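Local structure of rhizobiales Sp. Pch2 (Marine metagenome, 6PB3) at residues A[179-182]-A[183-187]; A[95-98]-A[99-103]; A[267-270]-A[271-275]; A[53-56]-A[57-61]. The protein is a Trip13-like AAA+ ATPase that probably remodels HORMA domain proteins and thereby regulates cGAS-like enzymes in bacterial immunity against bacteriophages. All blocks are in the same frame, centred on the assembly; numbering follows the deposited sequence.

Contact 1: A[179-182]-A[183-187]; sequences GVNA and FIRGI
With V180 CG1 set anti to its backbone N (chi1 172°) and I184 CG1 turned back beside its own N (chi1 -73°), the two aliphatic side chains meet one helical turn apart: V180 CG1 lies 3.6 Å from I184 CD1. The same torsion lays I184 CG1 over the preceding turn, 3.3 Å from V180 O, an oxygen already taken by the nearly straight bond from I184 N (2.9 Å). R185 repeats this on the outer surface: its CG sits 3.2 Å from N181 O, which accepts R185 N at 2.9 Å and 173°, and the rest of the arginine extends outward past the N181 side chain.

This is the first part of helix 179-192, which joins the parallel neighbouring strands 151-157 and 197-203 of the AAA ATPase sheet in a beta-alpha-beta crossover. On its inner side F183 swings away from the preceding turn, and its ring packs against V199 and M201 of strand 197-203 and meets the F132 ring. A182 faces T125, I128 and S129 of helix 124-141. The A182 carbonyl oxygen, A182 O, accepts G186 N at 3.0 Å, continuing the helical pattern.

Contact 2: A[95-98]-A[99-103]; sequences GDDV and ARRES
V98, A99 and D97 are the residues most engaged by their neighbours in the short helix 95-102, which this contact spans from end to end. V98 receives E102 N on its carbonyl oxygen, the bond from E102 N to V98 O measuring 2.9 Å, while its methyl groups turn from the helix onto S40 and L43 of helix 33-47. A99 looks another way: its CB lies 3.3 Å from G95 O in the turn before it and touches P18 and Y17, so this part of the helix is wedged between strand 15-17 with its following loop and helix 33-47.

D97 supplies the charged contact. Its OD1 stands 3.1 Å from R101 NH2 in a salt bridge, with carboxylate and guanidinium planes only 8° apart, yet the bond is weak because the N-H is bent well off line (129°). The R101 chain leaves anti to its backbone N and folds over at chi3 (-50°), which brings the guanidinium back alongside D97.

The next acid-base pair is looser. D96 OD2 touches R100 CD at 3.4 Å, but R100 NE is 4.3 Å from D96 OD2; D96 OD1 bonds D19 N instead. E102 OE1 bonds N48, and its OE2 makes a weak hydrogen bond to Y284 OH of the second subunit. The chemistry implies a weak salt bridge inside the helix, linked to helix 33-47 by S40 OG, which bonds both D97 OD1 and R101 NE; between D96 and R100 any attraction is probably one of charge alone, with no N-H of R100 pointing at D96 OD2.

Contact 3: A[267-270]-A[271-275]; sequences TFSD and LTQRL
D270 and R274 sit side by side in the first turns of helix 268-283, which opens with a capping box and soon widens into a pi-type turn at 271-275. The backbone bonds record the change: Q273 N reaches S269 O four residues back, but L275 N reaches D270 O five back, at 2.9 Å. In the box T267 OG1 accepts D270 N (2.9 Å), and D270 OD2 accepts T267 N in return.

The charged pair uses the other oxygen of D270. R274 NH1 approaches D270 OD1 at 3.1 Å from above the carboxylate, 81° out of its plane, while that oxygen lies in the plane of the guanidinium. A bend at chi3 (63°) turns the arginine to this position. D270 OD1 also bonds T304, and R274 reaches A302 O and, through NH2, T222 of the third subunit.

Among the neutral polar groups, Q273 NE2 bonds the A217 and R214 carbonyls of that same neighbouring subunit, so the helix start forms part of the interface between subunits. Its other amide atom is held within the helix: S269 OG donates to Q273 OE1 over just 2.6 Å.

Contact 4: A[53-56]-A[57-61]; sequences SAWA and KKHHP
W55 O is gripped twice by H59, by the backbone N at 3.0 Å and, more weakly, by ring atom ND1 at 3.4 Å. The second, weak bond is the one that reaches the imidazole, at the C-terminal end of helix 49-59, where W55, H59 and H60 form an aromatic cluster. H59 CG lies beside its own backbone N (chi1 -73°), which folds the ring back over the previous turn, with W55 O at the ring's edge, in its plane.

The two aromatic meetings differ. H59 and the five-membered ring of W55 are tilted by 26° and slid apart, centroids 4.6 Å from each other, so there is little overlap; W55 NE1 stands over one face of the imidazole, near its rim. H60 instead turns its edge to the face of the six-membered ring of W55 in an offset edge-to-face pair, the planes 72° apart and the centroids separated by 5.6 Å.

The cluster is shared across the oligomer. W55 NE1 bonds T287 O of the second subunit, whose P285 packs on the indole and whose I289 packs on H60, while L66 and V67 of the same chain complete the surround. Away from the rings, K58 lays its CG 3.2 Å from A54 O. H60 is the first residue to leave helical angles, and its buried ND1, which has no polar partner in the model, lies 3.9 Å from W55 CH2.

All four contacts are successive turns of single helices, yet their surroundings differ. Contact 3 is the most buried; the others each combine buried and exposed residues. Contacts 1 and 2 belong to the ATPase core, where 179-187 covers the sheet with aliphatic and aromatic groups and 95-103 meets its neighbours through hydrogen bonds of charged side chains and apolar packing of V98. Contacts 1 and 3 start helices, contact 2 spans a short one and contact 4 ends one. Contact 4 replaces ion pairs with rings. Contacts 2 and 4 touch the second subunit and contact 3 the third, whereas no other chain touches contact 1. Contacts 3 and 4 are farthest apart, their centres about 41 Å from each other.

Contact 1: A[179-182]-A[183-187]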
loop_
_atom_site.group_PDB
_atom_site.type_symbol
_atom_site.label_atom_id
_atom_site.label_comp_id
_atom_site.label_asym_id
_atom_site.label_seq_id
_atom_site.Cartn_x
_atom_site.Cartn_y
_atom_site.Cartn_z
ATOM N N GLY A 179 -14.003 5.642 23.744
ATOM C CA GLY A 179 -14.580 6.903 23.315
ATOM C C GLY A 179 -15.702 6.708 22.316
ATOM O O GLY A 179 -16.690 7.438 22.330
ATOM N N VAL A 180 -15.560 5.725 21.430
ATOM C CA VAL A 180 -16.647 5.413 20.510
ATOM C C VAL A 180 -17.866 4.934 21.285
ATOM O O VAL A 180 -19.005 5.293 20.968
ATOM C CB VAL A 180 -16.184 4.376 19.469
ATOM C CG1 VAL A 180 -17.359 3.890 18.637
ATOM C CG2 VAL A 180 -15.120 4.976 18.573
ATOM N N ASN A 181 -17.645 4.145 22.336
ATOM C CA ASN A 181 -18.778 3.615 23.088
ATOM C C ASN A 181 -19.510 4.717 23.841
ATOM O O ASN A 181 -20.746 4.733 23.883
ATOM C CB ASN A 181 -18.313 2.523 24.044
ATOM C CG ASN A 181 -18.937 1.187 23.721
ATOM O OD1 ASN A 181 -18.516 0.506 22.788
ATOM N ND2 ASN A 181 -19.968 0.817 24.473
ATOM N N ALA A 182 -18.763 5.650 24.438
ATOM C CA ALA A 182 -19.389 6.796 25.093
ATOM C C ALA A 182 -20.233 7.601 24.113
ATOM O O ALA A 182 -21.298 8.116 24.471
ATOM C CB ALA A 182 -18.322 7.683 25.731
ATOM N N PHE A 183 -19.764 7.725 22.873
ATOM C CA PHE A 183 -20.482 8.491 21.864
ATOM C C PHE A 183 -21.757 7.777 21.440
ATOM O O PHE A 183 -22.823 8.395 21.330
ATOM C CB PHE A 183 -19.560 8.714 20.671
ATOM C CG PHE A 183 -20.096 9.666 19.658
ATOM C CD1 PHE A 183 -20.233 11.012 19.955
ATOM C CD2 PHE A 183 -20.461 9.219 18.399
ATOM C CE1 PHE A 183 -20.723 11.898 19.014
ATOM C CE2 PHE A 183 -20.953 10.094 17.454
ATOM C CZ PHE A 183 -21.092 11.436 17.766
ATOM N N ILE A 184 -21.655 6.467 21.208
ATOM C CA ILE A 184 -22.809 5.649 20.839
ATOM C C ILE A 184 -23.872 5.703 21.925
ATOM O O ILE A 184 -25.061 5.908 21.651
ATOM C CB ILE A 184 -22.362 4.199 20.594
ATOM C CG1 ILE A 184 -21.602 4.074 19.281
ATOM C CG2 ILE A 184 -23.529 3.248 20.674
ATOM C CD1 ILE A 184 -20.712 2.861 19.303
ATOM N N ARG A 185 -23.463 5.469 23.171
ATOM C CA ARG A 185 -24.398 5.559 24.285
ATOM C C ARG A 185 -25.052 6.934 24.344
ATOM O O ARG A 185 -26.249 7.047 24.634
ATOM C CB ARG A 185 -23.677 5.237 25.593
ATOM C CG ARG A 185 -23.202 3.792 25.673
ATOM C CD ARG A 185 -22.340 3.532 26.894
ATOM N NE ARG A 185 -21.809 2.171 26.882
ATOM C CZ ARG A 185 -21.111 1.630 27.877
ATOM N NH1 ARG A 185 -20.854 2.337 28.972
ATOM N NH2 ARG A 185 -20.670 0.379 27.780
ATOM N N GLY A 186 -24.293 7.992 24.049
ATOM C CA GLY A 186 -24.869 9.329 24.075
ATOM C C GLY A 186 -25.920 9.520 23.000
ATOM O O GLY A 186 -27.005 10.054 23.262
ATOM N N ILE A 187 -25.615 9.082 21.778
ATOM C CA ILE A 187 -26.553 9.209 20.667
ATOM C C ILE A 187 -27.833 8.432 20.946
ATOM O O ILE A 187 -28.942 8.924 20.719
ATOM C CB ILE A 187 -25.894 8.712 19.375
ATOM C CG1 ILE A 187 -24.759 9.644 18.973
ATOM C CG2 ILE A 187 -26.927 8.557 18.274
ATOM C CD1 ILE A 187 -24.046 9.152 17.765
#

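Contact 2: A[95-98]-A[99-103]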
loop_
_atom_site.group_PDB
_atom_site.type_symbol
_atom_site.label_atom_id
_atom_site.label_comp_id
_atom_site.label_asym_id
_atom_site.label_seq_id
_atom_site.Cartn_x
_atom_site.Cartn_y
_atom_site.Cartn_z
ATOM N N GLY A 95 -27.489 26.514 12.361
ATOM C CA GLY A 95 -28.488 26.656 13.402
ATOM C C GLY A 95 -29.311 27.921 13.277
ATOM O O GLY A 95 -30.445 27.964 13.768
ATOM N N ASP A 96 -28.771 28.944 12.611
ATOM C CA ASP A 96 -29.550 30.137 12.323
ATOM C C ASP A 96 -30.676 29.826 11.358
ATOM O O ASP A 96 -31.790 30.342 11.501
ATOM C CB ASP A 96 -28.649 31.220 11.740
ATOM C CG ASP A 96 -29.340 32.551 11.666
ATOM O OD1 ASP A 96 -29.330 33.264 12.689
ATOM O OD2 ASP A 96 -29.904 32.878 10.599
ATOM N N ASP A 97 -30.387 29.009 10.346
ATOM C CA ASP A 97 -31.423 28.561 9.425
ATOM C C ASP A 97 -32.483 27.719 10.136
ATOM O O ASP A 97 -33.682 27.883 9.885
ATOM C CB ASP A 97 -30.778 27.764 8.297
ATOM C CG ASP A 97 -31.537 27.872 7.006
ATOM O OD1 ASP A 97 -32.700 27.415 6.965
ATOM O OD2 ASP A 97 -30.973 28.433 6.040
ATOM N N VAL A 98 -32.065 26.793 11.006
ATOM C CA VAL A 98 -33.035 25.946 11.694
ATOM C C VAL A 98 -33.912 26.791 12.602
ATOM O O VAL A 98 -35.120 26.558 12.719
ATOM C CB VAL A 98 -32.334 24.841 12.499
ATOM C CG1 VAL A 98 -33.382 23.960 13.183
ATOM C CG2 VAL A 98 -31.366 24.012 11.611
ATOM N N ALA A 99 -33.303 27.771 13.276
ATOM C CA ALA A 99 -34.045 28.662 14.154
ATOM C C ALA A 99 -35.107 29.418 13.378
ATOM O O ALA A 99 -36.240 29.578 13.850
ATOM C CB ALA A 99 -33.084 29.633 14.832
ATOM N N ARG A 100 -34.759 29.881 12.177
ATOM C CA ARG A 100 -35.730 30.563 11.328
ATOM C C ARG A 100 -36.830 29.606 10.878
ATOM O O ARG A 100 -38.017 29.930 10.962
ATOM C CB ARG A 100 -35.013 31.175 10.123
ATOM C CG ARG A 100 -34.371 32.535 10.406
ATOM C CD ARG A 100 -33.131 32.744 9.565
ATOM N NE ARG A 100 -33.420 32.800 8.138
ATOM C CZ ARG A 100 -33.147 33.854 7.379
ATOM N NH1 ARG A 100 -32.582 34.922 7.924
ATOM N NH2 ARG A 100 -33.428 33.844 6.084
ATOM N N ARG A 101 -36.446 28.405 10.430
ATOM C CA ARG A 101 -37.397 27.453 9.855
ATOM C C ARG A 101 -38.429 26.993 10.880
ATOM O O ARG A 101 -39.621 26.897 10.569
ATOM C CB ARG A 101 -36.627 26.258 9.281
ATOM C CG ARG A 101 -37.454 25.206 8.561
ATOM C CD ARG A 101 -36.565 24.089 8.008
ATOM N NE ARG A 101 -35.420 24.589 7.235
ATOM C CZ ARG A 101 -35.472 24.893 5.939
ATOM N NH1 ARG A 101 -36.617 24.784 5.258
ATOM N NH2 ARG A 101 -34.389 25.346 5.320
ATOM N N GLU A 102 -37.999 26.698 12.106
ATOM C CA GLU A 102 -38.910 26.194 13.128
ATOM C C GLU A 102 -39.344 27.258 14.127
ATOM O O GLU A 102 -40.135 26.956 15.031
ATOM C CB GLU A 102 -38.263 25.019 13.877
ATOM C CG GLU A 102 -38.021 23.786 13.006
ATOM C CD GLU A 102 -39.312 23.121 12.525
ATOM O OE1 GLU A 102 -40.111 22.677 13.380
ATOM O OE2 GLU A 102 -39.522 23.041 11.292
ATOM N N SER A 103 -38.849 28.489 13.996
ATOM C CA SER A 103 -39.135 29.559 14.959
ATOM C C SER A 103 -38.831 29.115 16.392
ATOM O O SER A 103 -39.671 29.209 17.294
ATOM C CB SER A 103 -40.579 30.052 14.821
ATOM O OG SER A 103 -40.747 30.758 13.603
#

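Contact 3: A[267-270]-A[271-275]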
loop_
_atom_site.group_PDB
_atom_site.type_symbol
_atom_site.label_atom_id
_atom_site.label_comp_id
_atom_site.label_asym_id
_atom_site.label_seq_id
_atom_site.Cartn_x
_atom_site.Cartn_y
_atom_site.Cartn_z
ATOM N N THR A 267 -12.308 20.789 -6.770
ATOM C CA THR A 267 -13.028 20.716 -5.512
ATOM C C THR A 267 -13.623 22.085 -5.184
ATOM O O THR A 267 -13.385 23.077 -5.879
ATOM C CB THR A 267 -12.109 20.258 -4.377
ATOM O OG1 THR A 267 -11.114 21.255 -4.118
ATOM C CG2 THR A 267 -11.387 18.944 -4.733
ATOM N N PHE A 268 -14.431 22.120 -4.118
ATOM C CA PHE A 268 -14.918 23.390 -3.587
ATOM C C PHE A 268 -13.754 24.245 -3.105
ATOM O O PHE A 268 -13.737 25.466 -3.304
ATOM C CB PHE A 268 -15.909 23.143 -2.431
ATOM C CG PHE A 268 -17.331 22.789 -2.873
ATOM C CD1 PHE A 268 -18.156 23.747 -3.447
ATOM C CD2 PHE A 268 -17.836 21.513 -2.670
ATOM C CE1 PHE A 268 -19.470 23.431 -3.826
ATOM C CE2 PHE A 268 -19.163 21.183 -3.044
ATOM C CZ PHE A 268 -19.970 22.151 -3.630
ATOM N N SER A 269 -12.782 23.615 -2.445
ATOM C CA SER A 269 -11.552 24.298 -2.049
ATOM C C SER A 269 -10.814 24.889 -3.243
ATOM O O SER A 269 -10.347 26.033 -3.185
ATOM C CB SER A 269 -10.642 23.324 -1.312
ATOM O OG SER A 269 -9.475 23.992 -0.896
ATOM N N ASP A 270 -10.642 24.109 -4.317
ATOM C CA ASP A 270 -9.995 24.649 -5.515
ATOM C C ASP A 270 -10.697 25.911 -6.016
ATOM O O ASP A 270 -10.044 26.821 -6.539
ATOM C CB ASP A 270 -9.953 23.592 -6.622
ATOM C CG ASP A 270 -9.069 22.386 -6.261
ATOM O OD1 ASP A 270 -8.186 22.516 -5.370
ATOM O OD2 ASP A 270 -9.232 21.313 -6.896
ATOM N N LEU A 271 -12.019 26.004 -5.853
ATOM C CA LEU A 271 -12.683 27.227 -6.298
ATOM C C LEU A 271 -12.454 28.372 -5.316
ATOM O O LEU A 271 -12.131 29.490 -5.725
ATOM C CB LEU A 271 -14.185 26.983 -6.501
ATOM C CG LEU A 271 -14.575 26.029 -7.638
ATOM C CD1 LEU A 271 -16.055 25.674 -7.574
ATOM C CD2 LEU A 271 -14.217 26.643 -8.997
ATOM N N THR A 272 -12.639 28.124 -4.020
ATOM C CA THR A 272 -12.716 29.220 -3.059
ATOM C C THR A 272 -11.352 29.638 -2.540
ATOM O O THR A 272 -11.146 30.822 -2.267
ATOM C CB THR A 272 -13.621 28.847 -1.873
ATOM O OG1 THR A 272 -13.119 27.672 -1.208
ATOM C CG2 THR A 272 -15.067 28.573 -2.329
ATOM N N GLN A 273 -10.412 28.699 -2.400
ATOM C CA GLN A 273 -9.098 29.005 -1.840
ATOM C C GLN A 273 -7.996 29.150 -2.885
ATOM O O GLN A 273 -6.884 29.581 -2.534
ATOM C CB GLN A 273 -8.702 27.923 -0.823
ATOM C CG GLN A 273 -9.670 27.835 0.402
ATOM C CD GLN A 273 -9.254 26.730 1.358
ATOM O OE1 GLN A 273 -9.552 25.562 1.129
ATOM N NE2 GLN A 273 -8.529 27.087 2.403
ATOM N N ARG A 274 -8.250 28.797 -4.149
ATOM C CA ARG A 274 -7.239 28.992 -5.190
ATOM C C ARG A 274 -7.754 29.861 -6.325
ATOM O O ARG A 274 -7.212 30.948 -6.547
ATOM C CB ARG A 274 -6.740 27.641 -5.732
ATOM C CG ARG A 274 -6.158 26.706 -4.658
ATOM C CD ARG A 274 -5.927 25.280 -5.177
ATOM N NE ARG A 274 -4.938 25.220 -6.258
ATOM C CZ ARG A 274 -4.916 24.275 -7.196
ATOM N NH1 ARG A 274 -5.839 23.310 -7.194
ATOM N NH2 ARG A 274 -3.977 24.292 -8.140
ATOM N N LEU A 275 -8.808 29.434 -7.028
ATOM C CA LEU A 275 -9.160 30.108 -8.270
ATOM C C LEU A 275 -9.724 31.497 -7.999
ATOM O O LEU A 275 -9.328 32.471 -8.644
ATOM C CB LEU A 275 -10.158 29.278 -9.071
ATOM C CG LEU A 275 -10.726 29.971 -10.309
ATOM C CD1 LEU A 275 -9.663 30.304 -11.359
ATOM C CD2 LEU A 275 -11.828 29.116 -10.911
#

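Contact 4: A[53-56]-A[57-61]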
loop_
_atom_site.group_PDB
_atom_site.type_symbol
_atom_site.label_atom_id
_atom_site.label_comp_id
_atom_site.label_asym_id
_atom_site.label_seq_id
_atom_site.Cartn_x
_atom_site.Cartn_y
_atom_site.Cartn_z
ATOM N N SER A 53 -44.474 14.454 10.471
ATOM C CA SER A 53 -45.723 13.699 10.472
ATOM C C SER A 53 -46.867 14.534 9.919
ATOM O O SER A 53 -47.670 14.044 9.117
ATOM C CB SER A 53 -46.056 13.224 11.883
ATOM O OG SER A 53 -44.928 12.631 12.491
ATOM N N ALA A 54 -46.954 15.799 10.330
ATOM C CA ALA A 54 -48.038 16.646 9.844
ATOM C C ALA A 54 -47.920 16.874 8.346
ATOM O O ALA A 54 -48.913 16.777 7.621
ATOM C CB ALA A 54 -48.050 17.975 10.592
ATOM N N TRP A 55 -46.703 17.141 7.858
ATOM C CA TRP A 55 -46.507 17.273 6.416
ATOM C C TRP A 55 -46.955 16.020 5.678
ATOM O O TRP A 55 -47.627 16.110 4.645
ATOM C CB TRP A 55 -45.046 17.577 6.089
ATOM C CG TRP A 55 -44.752 17.372 4.629
ATOM C CD1 TRP A 55 -44.926 18.276 3.625
ATOM C CD2 TRP A 55 -44.265 16.173 4.008
ATOM N NE1 TRP A 55 -44.566 17.723 2.419
ATOM C CE2 TRP A 55 -44.158 16.433 2.626
ATOM C CE3 TRP A 55 -43.902 14.910 4.486
ATOM C CZ2 TRP A 55 -43.702 15.477 1.717
ATOM C CZ3 TRP A 55 -43.455 13.956 3.577
ATOM C CH2 TRP A 55 -43.360 14.247 2.210
ATOM N N ALA A 56 -46.601 14.840 6.202
ATOM C CA ALA A 56 -46.988 13.588 5.554
ATOM C C ALA A 56 -48.498 13.449 5.465
ATOM O O ALA A 56 -49.029 13.054 4.422
ATOM C CB ALA A 56 -46.396 12.395 6.302
ATOM N N LYS A 57 -49.212 13.766 6.547
ATOM C CA LYS A 57 -50.665 13.615 6.515
ATOM C C LYS A 57 -51.297 14.563 5.505
ATOM O O LYS A 57 -52.149 14.150 4.711
ATOM C CB LYS A 57 -51.262 13.831 7.904
ATOM C CG LYS A 57 -52.767 13.607 7.944
ATOM C CD LYS A 57 -53.275 13.231 9.329
ATOM C CE LYS A 57 -53.377 14.433 10.255
ATOM N NZ LYS A 57 -54.223 14.132 11.456
ATOM N N LYS A 58 -50.879 15.831 5.496
ATOM C CA LYS A 58 -51.503 16.789 4.586
ATOM C C LYS A 58 -51.250 16.422 3.130
ATOM O O LYS A 58 -52.141 16.565 2.288
ATOM C CB LYS A 58 -50.997 18.202 4.862
ATOM C CG LYS A 58 -51.187 18.673 6.288
ATOM C CD LYS A 58 -50.619 20.071 6.460
ATOM C CE LYS A 58 -50.549 20.464 7.924
ATOM N NZ LYS A 58 -49.853 21.771 8.110
ATOM N N HIS A 59 -50.047 15.941 2.808
ATOM C CA HIS A 59 -49.695 15.730 1.410
ATOM C C HIS A 59 -49.791 14.278 0.957
ATOM O O HIS A 59 -50.142 14.035 -0.203
ATOM C CB HIS A 59 -48.282 16.256 1.131
ATOM C CG HIS A 59 -48.183 17.754 1.106
ATOM N ND1 HIS A 59 -48.038 18.510 2.250
ATOM C CD2 HIS A 59 -48.202 18.633 0.075
ATOM C CE1 HIS A 59 -47.969 19.789 1.927
ATOM N NE2 HIS A 59 -48.067 19.891 0.613
ATOM N N HIS A 60 -49.492 13.308 1.820
ATOM C CA HIS A 60 -49.514 11.890 1.448
ATOM C C HIS A 60 -50.068 11.059 2.596
ATOM O O HIS A 60 -49.349 10.272 3.219
ATOM C CB HIS A 60 -48.112 11.408 1.065
ATOM C CG HIS A 60 -47.491 12.178 -0.058
ATOM N ND1 HIS A 60 -46.404 13.008 0.121
ATOM C CD2 HIS A 60 -47.807 12.251 -1.373
ATOM C CE1 HIS A 60 -46.076 13.556 -1.035
ATOM N NE2 HIS A 60 -46.913 13.115 -1.957
ATOM N N PRO A 61 -51.362 11.198 2.897
ATOM C CA PRO A 61 -51.914 10.478 4.056
ATOM C C PRO A 61 -51.852 8.966 3.918
ATOM O O PRO A 61 -51.625 8.275 4.920
ATOM C CB PRO A 61 -53.359 10.990 4.126
ATOM C CG PRO A 61 -53.669 11.435 2.744
ATOM C CD PRO A 61 -52.385 11.989 2.197
#